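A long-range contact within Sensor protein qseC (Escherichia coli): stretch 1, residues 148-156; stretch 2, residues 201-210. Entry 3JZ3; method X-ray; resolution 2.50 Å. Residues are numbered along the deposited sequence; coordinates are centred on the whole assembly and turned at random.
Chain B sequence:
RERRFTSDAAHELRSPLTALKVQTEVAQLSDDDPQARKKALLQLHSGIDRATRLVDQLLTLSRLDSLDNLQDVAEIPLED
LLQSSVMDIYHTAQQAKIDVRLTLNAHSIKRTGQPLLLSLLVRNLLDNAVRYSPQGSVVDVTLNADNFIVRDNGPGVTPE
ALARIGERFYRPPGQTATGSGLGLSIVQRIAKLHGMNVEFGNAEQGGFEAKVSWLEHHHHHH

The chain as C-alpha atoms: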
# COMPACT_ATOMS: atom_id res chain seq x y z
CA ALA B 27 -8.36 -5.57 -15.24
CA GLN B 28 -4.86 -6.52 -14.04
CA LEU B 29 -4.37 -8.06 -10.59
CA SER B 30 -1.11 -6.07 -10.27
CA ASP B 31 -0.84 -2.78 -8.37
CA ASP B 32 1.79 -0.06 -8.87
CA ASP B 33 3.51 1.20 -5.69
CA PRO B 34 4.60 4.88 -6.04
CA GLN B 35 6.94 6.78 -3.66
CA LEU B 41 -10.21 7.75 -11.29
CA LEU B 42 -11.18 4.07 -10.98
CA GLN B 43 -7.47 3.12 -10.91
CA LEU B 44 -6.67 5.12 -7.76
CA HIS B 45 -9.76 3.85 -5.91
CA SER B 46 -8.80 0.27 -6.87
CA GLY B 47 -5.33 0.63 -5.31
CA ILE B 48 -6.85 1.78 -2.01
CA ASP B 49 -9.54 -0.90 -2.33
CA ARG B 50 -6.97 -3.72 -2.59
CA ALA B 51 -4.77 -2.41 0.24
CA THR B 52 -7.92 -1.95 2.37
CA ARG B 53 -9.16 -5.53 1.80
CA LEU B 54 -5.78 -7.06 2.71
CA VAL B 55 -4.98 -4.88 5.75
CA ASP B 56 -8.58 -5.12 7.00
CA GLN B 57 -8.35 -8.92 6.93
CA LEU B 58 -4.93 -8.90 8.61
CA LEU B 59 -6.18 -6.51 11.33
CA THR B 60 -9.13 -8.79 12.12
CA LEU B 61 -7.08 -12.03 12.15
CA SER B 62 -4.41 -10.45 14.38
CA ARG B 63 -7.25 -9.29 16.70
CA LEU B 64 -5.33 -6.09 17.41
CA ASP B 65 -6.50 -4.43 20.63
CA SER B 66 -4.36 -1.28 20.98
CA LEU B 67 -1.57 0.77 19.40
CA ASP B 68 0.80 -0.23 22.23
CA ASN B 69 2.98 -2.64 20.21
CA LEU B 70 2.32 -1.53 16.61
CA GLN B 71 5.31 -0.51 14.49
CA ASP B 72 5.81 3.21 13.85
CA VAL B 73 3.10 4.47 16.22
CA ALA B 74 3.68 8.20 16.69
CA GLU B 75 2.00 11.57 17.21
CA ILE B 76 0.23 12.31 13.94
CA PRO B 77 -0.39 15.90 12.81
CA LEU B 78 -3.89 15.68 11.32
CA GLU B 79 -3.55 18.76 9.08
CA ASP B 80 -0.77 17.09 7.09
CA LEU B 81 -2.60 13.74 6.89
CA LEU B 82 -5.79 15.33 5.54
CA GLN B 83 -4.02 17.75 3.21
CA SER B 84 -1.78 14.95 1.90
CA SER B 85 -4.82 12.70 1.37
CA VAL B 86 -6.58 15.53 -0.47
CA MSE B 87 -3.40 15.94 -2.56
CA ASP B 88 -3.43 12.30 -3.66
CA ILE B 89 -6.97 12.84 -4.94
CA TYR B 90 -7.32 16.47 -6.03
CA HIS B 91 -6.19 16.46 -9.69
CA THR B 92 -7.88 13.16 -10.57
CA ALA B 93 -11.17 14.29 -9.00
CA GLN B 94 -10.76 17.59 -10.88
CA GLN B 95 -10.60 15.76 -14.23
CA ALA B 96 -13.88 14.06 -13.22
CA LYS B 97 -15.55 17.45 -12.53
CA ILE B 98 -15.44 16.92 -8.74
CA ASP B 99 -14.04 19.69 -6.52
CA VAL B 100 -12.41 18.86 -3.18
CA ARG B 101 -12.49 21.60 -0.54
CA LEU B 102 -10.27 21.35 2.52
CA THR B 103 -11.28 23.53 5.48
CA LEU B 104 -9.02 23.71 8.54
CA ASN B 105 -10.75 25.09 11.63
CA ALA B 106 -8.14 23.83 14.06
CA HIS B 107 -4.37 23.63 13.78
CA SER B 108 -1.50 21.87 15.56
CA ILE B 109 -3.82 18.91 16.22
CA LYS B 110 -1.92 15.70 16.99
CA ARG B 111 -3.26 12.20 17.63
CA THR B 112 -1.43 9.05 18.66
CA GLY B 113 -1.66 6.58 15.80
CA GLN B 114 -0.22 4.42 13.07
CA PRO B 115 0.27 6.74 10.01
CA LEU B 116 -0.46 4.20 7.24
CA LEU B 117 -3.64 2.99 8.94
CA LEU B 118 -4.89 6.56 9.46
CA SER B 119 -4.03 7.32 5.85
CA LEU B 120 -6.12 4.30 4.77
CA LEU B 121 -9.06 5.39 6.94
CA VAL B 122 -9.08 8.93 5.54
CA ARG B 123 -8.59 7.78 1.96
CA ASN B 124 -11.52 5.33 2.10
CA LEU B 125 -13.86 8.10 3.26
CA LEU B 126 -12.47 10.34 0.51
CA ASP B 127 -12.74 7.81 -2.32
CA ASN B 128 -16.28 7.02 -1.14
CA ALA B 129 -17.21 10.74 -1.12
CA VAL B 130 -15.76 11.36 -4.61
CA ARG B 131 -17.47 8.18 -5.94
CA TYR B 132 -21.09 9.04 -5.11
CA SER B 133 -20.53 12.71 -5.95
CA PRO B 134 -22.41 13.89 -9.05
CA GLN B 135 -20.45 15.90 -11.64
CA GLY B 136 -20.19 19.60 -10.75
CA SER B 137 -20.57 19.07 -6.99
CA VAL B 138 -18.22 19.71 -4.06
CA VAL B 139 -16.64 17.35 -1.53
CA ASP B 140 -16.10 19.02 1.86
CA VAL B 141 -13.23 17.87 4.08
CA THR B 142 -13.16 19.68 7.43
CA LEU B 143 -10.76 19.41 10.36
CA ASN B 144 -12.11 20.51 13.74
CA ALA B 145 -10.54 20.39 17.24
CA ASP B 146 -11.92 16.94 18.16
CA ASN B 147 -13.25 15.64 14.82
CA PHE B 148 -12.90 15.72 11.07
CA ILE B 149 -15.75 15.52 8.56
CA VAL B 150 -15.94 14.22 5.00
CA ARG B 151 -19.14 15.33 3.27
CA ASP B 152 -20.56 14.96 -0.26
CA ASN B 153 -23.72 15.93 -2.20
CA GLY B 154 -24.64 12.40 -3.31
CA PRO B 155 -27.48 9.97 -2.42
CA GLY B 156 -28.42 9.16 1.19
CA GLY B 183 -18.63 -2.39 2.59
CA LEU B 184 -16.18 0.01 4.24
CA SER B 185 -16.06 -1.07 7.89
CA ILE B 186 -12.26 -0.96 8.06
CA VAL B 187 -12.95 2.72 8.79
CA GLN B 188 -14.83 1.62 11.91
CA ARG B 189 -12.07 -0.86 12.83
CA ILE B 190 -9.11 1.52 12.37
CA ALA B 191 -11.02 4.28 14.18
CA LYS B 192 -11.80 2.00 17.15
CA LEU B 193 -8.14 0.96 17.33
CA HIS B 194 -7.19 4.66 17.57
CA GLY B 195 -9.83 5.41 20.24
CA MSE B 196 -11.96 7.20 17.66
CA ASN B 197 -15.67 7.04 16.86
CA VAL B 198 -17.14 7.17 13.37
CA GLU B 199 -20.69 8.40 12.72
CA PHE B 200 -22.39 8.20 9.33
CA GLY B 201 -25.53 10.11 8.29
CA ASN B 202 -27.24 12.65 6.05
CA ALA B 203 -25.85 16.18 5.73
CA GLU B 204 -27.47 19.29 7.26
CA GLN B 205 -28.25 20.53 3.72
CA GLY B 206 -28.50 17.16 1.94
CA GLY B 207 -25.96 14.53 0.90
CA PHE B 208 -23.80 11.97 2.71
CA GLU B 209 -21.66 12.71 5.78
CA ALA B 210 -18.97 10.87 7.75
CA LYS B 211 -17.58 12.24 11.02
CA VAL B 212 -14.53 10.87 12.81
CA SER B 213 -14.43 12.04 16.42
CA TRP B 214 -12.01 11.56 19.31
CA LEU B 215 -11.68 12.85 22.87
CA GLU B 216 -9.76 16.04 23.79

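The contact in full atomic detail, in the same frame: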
# COMPACT_ATOMS: atom_id res chain seq x y z
N PHE B 148 -12.89 15.27 12.45
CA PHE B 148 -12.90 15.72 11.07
C PHE B 148 -14.12 15.17 10.34
O PHE B 148 -14.68 14.15 10.74
CB PHE B 148 -11.57 15.47 10.32
CG PHE B 148 -11.26 14.02 10.07
CD1 PHE B 148 -11.71 13.39 8.92
CD2 PHE B 148 -10.46 13.30 10.96
CE1 PHE B 148 -11.40 12.04 8.67
CE2 PHE B 148 -10.15 11.96 10.72
CZ PHE B 148 -10.62 11.33 9.58
N ILE B 149 -14.55 15.88 9.30
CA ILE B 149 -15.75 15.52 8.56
C ILE B 149 -15.46 15.43 7.07
O ILE B 149 -14.82 16.32 6.51
CB ILE B 149 -16.91 16.54 8.79
CG1 ILE B 149 -17.30 16.61 10.28
CG2 ILE B 149 -18.13 16.18 7.94
CD1 ILE B 149 -18.05 17.89 10.67
N VAL B 150 -15.93 14.35 6.45
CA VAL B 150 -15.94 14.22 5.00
C VAL B 150 -17.40 14.19 4.57
O VAL B 150 -18.20 13.41 5.08
CB VAL B 150 -15.18 12.96 4.53
CG1 VAL B 150 -15.09 12.91 3.01
CG2 VAL B 150 -13.79 12.91 5.15
N ARG B 151 -17.75 15.07 3.62
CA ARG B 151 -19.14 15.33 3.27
C ARG B 151 -19.31 15.53 1.77
O ARG B 151 -18.58 16.32 1.16
CB ARG B 151 -19.63 16.56 4.03
CG ARG B 151 -21.04 17.01 3.73
CD ARG B 151 -21.15 18.52 3.85
NE ARG B 151 -22.54 18.98 3.76
CZ ARG B 151 -23.22 19.13 2.63
NH1 ARG B 151 -22.66 18.85 1.46
NH2 ARG B 151 -24.47 19.56 2.67
N ASP B 152 -20.27 14.83 1.17
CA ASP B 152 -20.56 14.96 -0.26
C ASP B 152 -22.02 15.36 -0.51
O ASP B 152 -22.81 15.49 0.43
CB ASP B 152 -20.22 13.66 -1.01
CG ASP B 152 -21.02 12.46 -0.51
OD1 ASP B 152 -20.44 11.61 0.20
OD2 ASP B 152 -22.22 12.37 -0.83
N ASN B 153 -22.36 15.57 -1.78
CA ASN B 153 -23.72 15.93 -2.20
C ASN B 153 -24.46 14.80 -2.92
O ASN B 153 -25.39 15.05 -3.69
CB ASN B 153 -23.69 17.18 -3.08
CG ASN B 153 -23.35 18.43 -2.31
OD1 ASN B 153 -24.05 18.79 -1.36
ND2 ASN B 153 -22.29 19.11 -2.72
N GLY B 154 -24.04 13.56 -2.67
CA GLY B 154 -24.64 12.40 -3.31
C GLY B 154 -25.84 11.84 -2.58
O GLY B 154 -26.35 12.46 -1.65
N PRO B 155 -26.32 10.65 -3.00
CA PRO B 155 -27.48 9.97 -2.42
C PRO B 155 -27.31 9.63 -0.94
O PRO B 155 -26.18 9.49 -0.46
CB PRO B 155 -27.59 8.68 -3.24
CG PRO B 155 -26.87 8.98 -4.52
CD PRO B 155 -25.74 9.87 -4.12
N GLY B 156 -28.43 9.49 -0.23
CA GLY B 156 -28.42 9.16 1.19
C GLY B 156 -28.95 7.76 1.46
O GLY B 156 -28.88 7.27 2.59
N GLY B 201 -24.20 9.51 8.35
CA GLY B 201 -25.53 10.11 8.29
C GLY B 201 -25.74 11.05 7.12
O GLY B 201 -24.88 11.19 6.26
N ASN B 202 -26.92 11.68 7.09
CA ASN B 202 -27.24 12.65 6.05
C ASN B 202 -26.87 14.07 6.46
O ASN B 202 -27.02 14.46 7.62
CB ASN B 202 -28.71 12.55 5.64
CG ASN B 202 -28.97 11.42 4.65
OD1 ASN B 202 -29.21 11.66 3.46
ND2 ASN B 202 -28.90 10.18 5.12
N ALA B 203 -26.38 14.84 5.48
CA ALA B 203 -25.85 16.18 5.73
C ALA B 203 -26.95 17.19 6.07
O ALA B 203 -28.11 17.02 5.68
CB ALA B 203 -25.05 16.66 4.52
N GLU B 204 -26.56 18.23 6.81
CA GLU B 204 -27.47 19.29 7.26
C GLU B 204 -28.20 20.01 6.11
O GLU B 204 -29.25 20.63 6.33
CB GLU B 204 -26.72 20.31 8.13
N GLN B 205 -27.65 19.92 4.91
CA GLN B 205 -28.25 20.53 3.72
C GLN B 205 -28.43 19.52 2.58
O GLN B 205 -28.63 19.90 1.43
CB GLN B 205 -27.42 21.73 3.25
N GLY B 206 -28.35 18.23 2.92
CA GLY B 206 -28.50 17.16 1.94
C GLY B 206 -27.17 16.56 1.53
O GLY B 206 -26.16 17.27 1.43
N GLY B 207 -27.17 15.26 1.27
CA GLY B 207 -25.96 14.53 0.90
C GLY B 207 -25.44 13.65 2.02
O GLY B 207 -25.98 13.67 3.13
N PHE B 208 -24.39 12.88 1.73
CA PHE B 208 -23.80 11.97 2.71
C PHE B 208 -22.76 12.66 3.60
O PHE B 208 -22.13 13.63 3.19
CB PHE B 208 -23.19 10.75 2.01
CG PHE B 208 -22.79 9.64 2.94
CD1 PHE B 208 -23.76 8.84 3.55
CD2 PHE B 208 -21.45 9.38 3.20
CE1 PHE B 208 -23.39 7.81 4.41
CE2 PHE B 208 -21.07 8.35 4.06
CZ PHE B 208 -22.04 7.56 4.67
N GLU B 209 -22.60 12.14 4.81
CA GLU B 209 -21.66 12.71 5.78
C GLU B 209 -21.02 11.62 6.63
O GLU B 209 -21.69 10.69 7.10
CB GLU B 209 -22.37 13.73 6.66
CG GLU B 209 -21.47 14.42 7.70
CD GLU B 209 -22.26 15.19 8.74
OE1 GLU B 209 -23.19 15.94 8.36
OE2 GLU B 209 -21.94 15.06 9.95
N ALA B 210 -19.71 11.73 6.83
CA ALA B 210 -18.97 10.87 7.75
C ALA B 210 -18.17 11.75 8.71
O ALA B 210 -17.49 12.68 8.27
CB ALA B 210 -18.05 9.94 6.98

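Stretch 2 folds back on itself as a hairpin, and its second arm, 208-210, lies antiparallel to strand 148-151 of stretch 1, with an angle of 158° between the two directions. The first arm sits on the far side of this pairing: G201 makes no contact with stretch 1, but G201 N bonds to E209 O (3.0 Å) and G201 O to E209 N (2.9 Å), which places 208-210 between two neighbours. N202, still in the first arm, reaches the end of stretch 1, where N202 OD1 lies 3.5 Å from G156 CA.

A type I turn from A203 to G206 reverses the chain, closed by the bond from G206 N to A203 O (3.0 Å) and backed by that from A203 N to G207 O (2.7 Å). The R151 side chain extends over this turn. A203 CB lies over one face of its guanidinium, 3.5 Å from R151 NH2, while Q205 CB lies near its plane, 3.7 Å from R151 NH2. R151 NH2 also comes within 3.1 Å of G206 O, but the angle is too poor for a hydrogen bond. The group is instead anchored within its own stretch, R151 NH1 donating to N153 OD1 at 3.1 Å.

At G207 the backbones close to 4.1 Å between G207 CA and N153 CA. The absence of a side chain matters here, since a CB would point toward stretch 1 and clash with D152 O and N153 CA. The space admits CA-H...O contacts instead, from G207 CA to D152 O and to G154 O, both at 3.3 Å.

F208 begins the paired strand. F208 O accepts from D152 N at 3.0 Å, and F208 N makes a weak bond to D152 OD2 at 3.4 Å. D152 OD2 also receives G154 N at 2.8 Å, so D152, just past the end of strand 148-151, ties the loop there to the start of the partner strand. D152 OD1 packs 3.4 Å from F208 CB and lies near the plane of the F208 ring, at its edge; the end of that side chain leads away from stretch 1.

E209 faces R151 as a non-hydrogen-bonded pair, E209 CA to R151 CA 4.4 Å, with both side chains leaving the same face of the sheet. The aliphatic part of E209 contributes to packing, E209 CG lying 3.8 Å from I149 CG2. A210 then pairs with V150 through two reciprocal bonds, V150 N to A210 O and A210 N to V150 O, each 2.9 Å. Their small, buried apolar side chains share the sheet face opposite R151 and E209.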